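Long-range contact in alpha-ketoglutarate-dependent non-heme iron oxygenase EasH (Aspergillus japonicus, PDB 5M0T), which is an iron(II)- and 2-oxoglutarate-dependent oxygenase of the PhyH family that takes part in the biosynthesis of the ergot alkaloid cycloclavine: residues R47-W59 and A72-L86. Numbering follows the deposited sequence.
Sequences RFNGEIDPHMKQW and AGMRQLSSLPLFSKL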
loop_
_atom_site.group_PDB
_atom_site.type_symbol
_atom_site.label_atom_id
_atom_site.label_comp_id
_atom_site.label_asym_id
_atom_site.label_seq_id
_atom_site.Cartn_x
_atom_site.Cartn_y
_atom_site.Cartn_z
ATOM N N ARG A 47 -11.993 -21.062 -21.406
ATOM C CA ARG A 47 -10.939 -20.215 -21.979
ATOM C C ARG A 47 -9.878 -19.808 -20.955
ATOM O O ARG A 47 -8.689 -19.841 -21.264
ATOM C CB ARG A 47 -11.521 -18.971 -22.683
ATOM C CG ARG A 47 -12.030 -19.258 -24.088
ATOM C CD ARG A 47 -12.488 -18.000 -24.803
ATOM N NE ARG A 47 -13.629 -17.368 -24.130
ATOM C CZ ARG A 47 -13.646 -16.151 -23.572
ATOM N NH1 ARG A 47 -12.580 -15.349 -23.587
ATOM N NH2 ARG A 47 -14.767 -15.714 -23.001
ATOM N N PHE A 48 -10.298 -19.440 -19.745
ATOM C CA PHE A 48 -9.351 -19.119 -18.674
ATOM C C PHE A 48 -8.462 -20.325 -18.346
ATOM O O PHE A 48 -7.244 -20.194 -18.302
ATOM C CB PHE A 48 -10.077 -18.637 -17.410
ATOM C CG PHE A 48 -9.151 -18.141 -16.330
ATOM C CD1 PHE A 48 -8.365 -17.018 -16.542
ATOM C CD2 PHE A 48 -9.061 -18.798 -15.105
ATOM C CE1 PHE A 48 -7.505 -16.559 -15.566
ATOM C CE2 PHE A 48 -8.209 -18.338 -14.119
ATOM C CZ PHE A 48 -7.434 -17.219 -14.347
ATOM N N ASN A 49 -9.074 -21.492 -18.151
ATOM C CA ASN A 49 -8.317 -22.745 -17.960
ATOM C C ASN A 49 -7.314 -23.012 -19.084
ATOM O O ASN A 49 -6.168 -23.355 -18.801
ATOM C CB ASN A 49 -9.256 -23.952 -17.786
ATOM C CG ASN A 49 -9.845 -24.039 -16.381
ATOM O OD1 ASN A 49 -9.229 -23.615 -15.405
ATOM N ND2 ASN A 49 -11.054 -24.581 -16.280
ATOM N N GLY A 50 -7.738 -22.837 -20.339
ATOM C CA GLY A 50 -6.843 -22.966 -21.493
ATOM C C GLY A 50 -5.594 -22.100 -21.386
ATOM O O GLY A 50 -4.484 -22.586 -21.600
ATOM N N GLU A 51 -5.784 -20.824 -21.033
ATOM C CA GLU A 51 -4.677 -19.871 -20.824
ATOM C C GLU A 51 -3.762 -20.249 -19.644
ATOM O O GLU A 51 -2.543 -20.096 -19.722
ATOM C CB GLU A 51 -5.219 -18.437 -20.608
ATOM C CG GLU A 51 -5.875 -17.806 -21.836
ATOM C CD GLU A 51 -6.071 -16.287 -21.730
ATOM O OE1 GLU A 51 -6.724 -15.797 -20.768
ATOM O OE2 GLU A 51 -5.565 -15.573 -22.630
ATOM N N ILE A 52 -4.364 -20.723 -18.558
ATOM C CA ILE A 52 -3.649 -21.012 -17.300
ATOM C C ILE A 52 -2.811 -22.302 -17.323
ATOM O O ILE A 52 -1.690 -22.313 -16.805
ATOM C CB ILE A 52 -4.645 -21.042 -16.105
ATOM C CG1 ILE A 52 -5.140 -19.625 -15.811
ATOM C CG2 ILE A 52 -4.041 -21.665 -14.845
ATOM C CD1 ILE A 52 -4.060 -18.597 -15.528
ATOM N N ASP A 53 -3.355 -23.364 -17.916
ATOM C CA ASP A 53 -2.767 -24.717 -17.824
ATOM C C ASP A 53 -1.221 -24.774 -17.873
ATOM O O ASP A 53 -0.601 -25.218 -16.900
ATOM C CB ASP A 53 -3.394 -25.671 -18.870
ATOM C CG ASP A 53 -4.846 -26.079 -18.523
ATOM O OD1 ASP A 53 -5.524 -26.616 -19.425
ATOM O OD2 ASP A 53 -5.325 -25.859 -17.379
ATOM N N PRO A 54 -0.598 -24.257 -18.954
ATOM C CA PRO A 54 0.843 -24.478 -19.107
ATOM C C PRO A 54 1.808 -23.767 -18.127
ATOM O O PRO A 54 3.002 -24.067 -18.177
ATOM C CB PRO A 54 1.120 -24.014 -20.553
ATOM C CG PRO A 54 -0.220 -23.849 -21.196
ATOM C CD PRO A 54 -1.128 -23.464 -20.076
ATOM N N HIS A 55 1.334 -22.878 -17.252
ATOM C CA HIS A 55 2.232 -22.158 -16.319
ATOM C C HIS A 55 2.215 -22.658 -14.852
ATOM O O HIS A 55 2.947 -22.108 -14.007
ATOM C CB HIS A 55 1.911 -20.653 -16.314
ATOM C CG HIS A 55 1.922 -20.008 -17.661
ATOM N ND1 HIS A 55 3.049 -19.429 -18.198
ATOM C CD2 HIS A 55 0.939 -19.844 -18.574
ATOM C CE1 HIS A 55 2.761 -18.952 -19.397
ATOM N NE2 HIS A 55 1.487 -19.190 -19.646
ATOM N N MET A 56 1.389 -23.663 -14.537
ATOM C CA MET A 56 1.197 -24.105 -13.129
ATOM C C MET A 56 2.415 -24.860 -12.568
ATOM O O MET A 56 3.106 -25.561 -13.313
ATOM C CB MET A 56 -0.064 -24.990 -12.991
ATOM C CG MET A 56 -1.397 -24.289 -13.261
ATOM S SD MET A 56 -1.839 -23.080 -11.986
ATOM C CE MET A 56 -2.389 -24.150 -10.646
ATOM N N LYS A 57 2.665 -24.704 -11.264
ATOM C CA LYS A 57 3.694 -25.487 -10.552
ATOM C C LYS A 57 3.511 -25.492 -9.018
ATOM O O LYS A 57 2.663 -24.795 -8.473
ATOM C CB LYS A 57 5.127 -25.045 -10.953
ATOM C CG LYS A 57 5.713 -23.836 -10.224
ATOM C CD LYS A 57 4.839 -22.602 -10.294
ATOM C CE LYS A 57 5.512 -21.454 -9.563
ATOM N NZ LYS A 57 4.491 -20.535 -9.006
ATOM N N GLN A 58 4.333 -26.290 -8.344
ATOM C CA GLN A 58 4.295 -26.436 -6.886
ATOM C C GLN A 58 4.831 -25.176 -6.181
ATOM O O GLN A 58 5.702 -24.485 -6.714
ATOM C CB GLN A 58 5.109 -27.683 -6.467
ATOM C CG GLN A 58 4.928 -28.140 -5.019
ATOM C CD GLN A 58 3.509 -28.605 -4.690
ATOM O OE1 GLN A 58 2.726 -28.968 -5.575
ATOM N NE2 GLN A 58 3.174 -28.599 -3.406
ATOM N N TRP A 59 4.293 -24.878 -4.995
ATOM C CA TRP A 59 4.830 -23.806 -4.138
ATOM C C TRP A 59 6.243 -24.169 -3.640
ATOM O O TRP A 59 6.431 -25.230 -3.018
ATOM C CB TRP A 59 3.907 -23.557 -2.934
ATOM C CG TRP A 59 4.479 -22.584 -1.923
ATOM C CD1 TRP A 59 5.258 -22.884 -0.831
ATOM C CD2 TRP A 59 4.328 -21.159 -1.922
ATOM N NE1 TRP A 59 5.597 -21.736 -0.158
ATOM C CE2 TRP A 59 5.041 -20.660 -0.802
ATOM C CE3 TRP A 59 3.660 -20.253 -2.757
ATOM C CZ2 TRP A 59 5.097 -19.292 -0.494
ATOM C CZ3 TRP A 59 3.716 -18.905 -2.461
ATOM C CH2 TRP A 59 4.432 -18.432 -1.337
ATOM N N ALA A 72 1.715 -23.792 1.551
ATOM C CA ALA A 72 2.502 -25.028 1.396
ATOM C C ALA A 72 1.564 -26.200 1.047
ATOM O O ALA A 72 0.442 -26.276 1.561
ATOM C CB ALA A 72 3.299 -25.329 2.669
ATOM N N GLY A 73 2.018 -27.083 0.152
ATOM C CA GLY A 73 1.227 -28.239 -0.321
ATOM C C GLY A 73 0.287 -27.994 -1.503
ATOM O O GLY A 73 -0.257 -28.949 -2.073
ATOM N N MET A 74 0.083 -26.726 -1.876
ATOM C CA MET A 74 -0.804 -26.371 -2.989
ATOM C C MET A 74 0.003 -26.183 -4.260
ATOM O O MET A 74 1.196 -25.829 -4.202
ATOM C CB MET A 74 -1.531 -25.066 -2.698
ATOM C CG MET A 74 -2.583 -25.184 -1.619
ATOM S SD MET A 74 -3.433 -23.615 -1.368
ATOM C CE MET A 74 -5.094 -24.207 -1.043
ATOM N N ARG A 75 -0.656 -26.420 -5.398
ATOM C CA ARG A 75 -0.188 -25.891 -6.679
ATOM C C ARG A 75 -0.739 -24.465 -6.793
ATOM O O ARG A 75 -1.923 -24.242 -6.551
ATOM C CB ARG A 75 -0.665 -26.764 -7.835
ATOM C CG ARG A 75 -0.173 -28.208 -7.765
ATOM C CD ARG A 75 -0.551 -29.003 -9.011
ATOM N NE ARG A 75 0.084 -28.442 -10.213
ATOM C CZ ARG A 75 1.313 -28.724 -10.656
ATOM N NH1 ARG A 75 2.103 -29.602 -10.027
ATOM N NH2 ARG A 75 1.751 -28.123 -11.759
ATOM N N GLN A 76 0.123 -23.500 -7.119
ATOM C CA GLN A 76 -0.302 -22.112 -7.258
ATOM C C GLN A 76 0.412 -21.370 -8.389
ATOM O O GLN A 76 1.594 -21.607 -8.665
ATOM C CB GLN A 76 -0.186 -21.339 -5.921
ATOM C CG GLN A 76 1.231 -21.013 -5.421
ATOM C CD GLN A 76 1.853 -19.725 -5.982
ATOM O OE1 GLN A 76 1.157 -18.787 -6.363
ATOM N NE2 GLN A 76 3.181 -19.680 -6.019
ATOM N N LEU A 77 -0.343 -20.494 -9.048
ATOM C CA LEU A 77 0.186 -19.500 -9.976
ATOM C C LEU A 77 -0.439 -18.171 -9.591
ATOM O O LEU A 77 -1.644 -18.108 -9.408
ATOM C CB LEU A 77 -0.198 -19.846 -11.411
ATOM C CG LEU A 77 0.254 -18.870 -12.516
ATOM C CD1 LEU A 77 1.773 -18.876 -12.669
ATOM C CD2 LEU A 77 -0.444 -19.205 -13.821
ATOM N N SER A 78 0.376 -17.125 -9.468
ATOM C CA SER A 78 -0.087 -15.786 -9.141
ATOM C C SER A 78 0.432 -14.777 -10.183
ATOM O O SER A 78 0.927 -15.176 -11.213
ATOM C CB SER A 78 0.334 -15.452 -7.717
ATOM O OG SER A 78 -0.252 -16.378 -6.823
ATOM N N SER A 79 0.289 -13.479 -9.936
ATOM C CA SER A 79 0.590 -12.450 -10.948
ATOM C C SER A 79 -0.035 -12.822 -12.321
ATOM O O SER A 79 0.652 -12.898 -13.355
ATOM C CB SER A 79 2.109 -12.232 -11.036
ATOM O OG SER A 79 2.650 -11.922 -9.758
ATOM N N LEU A 80 -1.346 -13.073 -12.281
ATOM C CA LEU A 80 -2.131 -13.565 -13.419
ATOM C C LEU A 80 -2.436 -12.517 -14.503
ATOM O O LEU A 80 -2.847 -12.894 -15.594
ATOM C CB LEU A 80 -3.452 -14.175 -12.945
ATOM C CG LEU A 80 -3.390 -15.371 -11.988
ATOM C CD1 LEU A 80 -4.779 -15.768 -11.508
ATOM C CD2 LEU A 80 -2.712 -16.551 -12.655
ATOM N N PRO A 81 -2.247 -11.213 -14.223
ATOM C CA PRO A 81 -2.209 -10.291 -15.362
ATOM C C PRO A 81 -1.116 -10.614 -16.390
ATOM O O PRO A 81 -1.280 -10.315 -17.584
ATOM C CB PRO A 81 -1.935 -8.945 -14.701
ATOM C CG PRO A 81 -2.602 -9.052 -13.382
ATOM C CD PRO A 81 -2.364 -10.477 -12.949
ATOM N N LEU A 82 -0.025 -11.226 -15.935
ATOM C CA LEU A 82 1.092 -11.582 -16.819
ATOM C C LEU A 82 0.778 -12.770 -17.732
ATOM O O LEU A 82 1.378 -12.896 -18.793
ATOM C CB LEU A 82 2.355 -11.891 -15.994
ATOM C CG LEU A 82 3.616 -11.141 -16.441
ATOM C CD1 LEU A 82 4.732 -11.471 -15.459
ATOM C CD2 LEU A 82 4.036 -11.440 -17.884
ATOM N N PHE A 83 -0.173 -13.619 -17.331
ATOM C CA PHE A 83 -0.430 -14.906 -17.991
ATOM C C PHE A 83 -1.796 -15.046 -18.679
ATOM O O PHE A 83 -1.978 -15.980 -19.459
ATOM C CB PHE A 83 -0.253 -16.042 -16.984
ATOM C CG PHE A 83 1.063 -15.995 -16.244
ATOM C CD1 PHE A 83 2.255 -16.318 -16.888
ATOM C CD2 PHE A 83 1.120 -15.618 -14.900
ATOM C CE1 PHE A 83 3.472 -16.278 -16.222
ATOM C CE2 PHE A 83 2.342 -15.570 -14.226
ATOM C CZ PHE A 83 3.516 -15.911 -14.888
ATOM N N SER A 84 -2.734 -14.124 -18.428
ATOM C CA SER A 84 -4.124 -14.274 -18.888
ATOM C C SER A 84 -4.744 -12.993 -19.461
ATOM O O SER A 84 -4.981 -12.019 -18.740
ATOM C CB SER A 84 -5.000 -14.780 -17.744
ATOM O OG SER A 84 -6.326 -14.998 -18.183
ATOM N N LYS A 85 -5.019 -13.025 -20.763
ATOM C CA LYS A 85 -5.730 -11.961 -21.466
ATOM C C LYS A 85 -7.144 -11.808 -20.927
ATOM O O LYS A 85 -7.624 -10.682 -20.745
ATOM C CB LYS A 85 -5.762 -12.245 -22.980
ATOM C CG LYS A 85 -6.195 -11.067 -23.854
ATOM C CD LYS A 85 -6.032 -11.407 -25.328
ATOM C CE LYS A 85 -6.786 -10.430 -26.219
ATOM N NZ LYS A 85 -6.518 -9.007 -25.872
ATOM N N LEU A 86 -7.796 -12.936 -20.657
ATOM C CA LEU A 86 -9.131 -12.942 -20.076
ATOM C C LEU A 86 -9.156 -12.254 -18.695
ATOM O O LEU A 86 -10.130 -11.573 -18.358
ATOM C CB LEU A 86 -9.663 -14.379 -19.999
ATOM C CG LEU A 86 -11.130 -14.577 -19.570
ATOM C CD1 LEU A 86 -11.745 -15.778 -20.300
ATOM C CD2 LEU A 86 -11.298 -14.708 -18.047
#
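Glu51, on the last turn of helix 42-52, reaches across to the start of helix 85-91 and ends its chain there in a three-bond grip. Its CB points toward 72-86, CG stands anti to the carbonyl carbon (chi1 -68°), and the chain runs on extended to the carboxylate. Glu51 OE1 takes Leu86 N on its syn lone pair at 3.1 Å, nearly straight. Ser84 OG meets Glu51 OE1 from above the carboxylate plane at 2.7 Å. Glu51 OE2 receives Lys85 N at 3.2 Å, a more bent bond, with Lys85 CB beside it. Because it takes these N-H groups of the first helical turn, the carboxylate is probably favoured by the positive helix end; Ser84, the N-cap, also bonds Phe87 N through OG. The Phe48 ring turns its edge to Ser84 OG and Leu80 CD1, while Ile52 CD1 packs on Leu80 CD2 at 3.8 Å. Phe83 CD1 lies over one face of the His55 ring, the planes inclined at 46°. Further on, a single backbone bridge joins Gln58 to Arg75 in strand 75-77, outermost within this chain in the main sheet of the double-stranded beta-helix (jelly-roll) fold, as in cupin-clan oxygenases; neighbouring Met74 approaches the bound 2-oxoglutarate. Gln76 N to Lys57 O and a weak Trp59 N to Met74 O bond frame the bridge. Lys57 NZ returns to Gln76 O at 3.1 Å while forming a salt bridge with Asp275 of the second subunit. Gln76 CG lies at the edge of the Trp59 indole; Gln76 NE2 comes within 3.3 Å of Trp59 CE3.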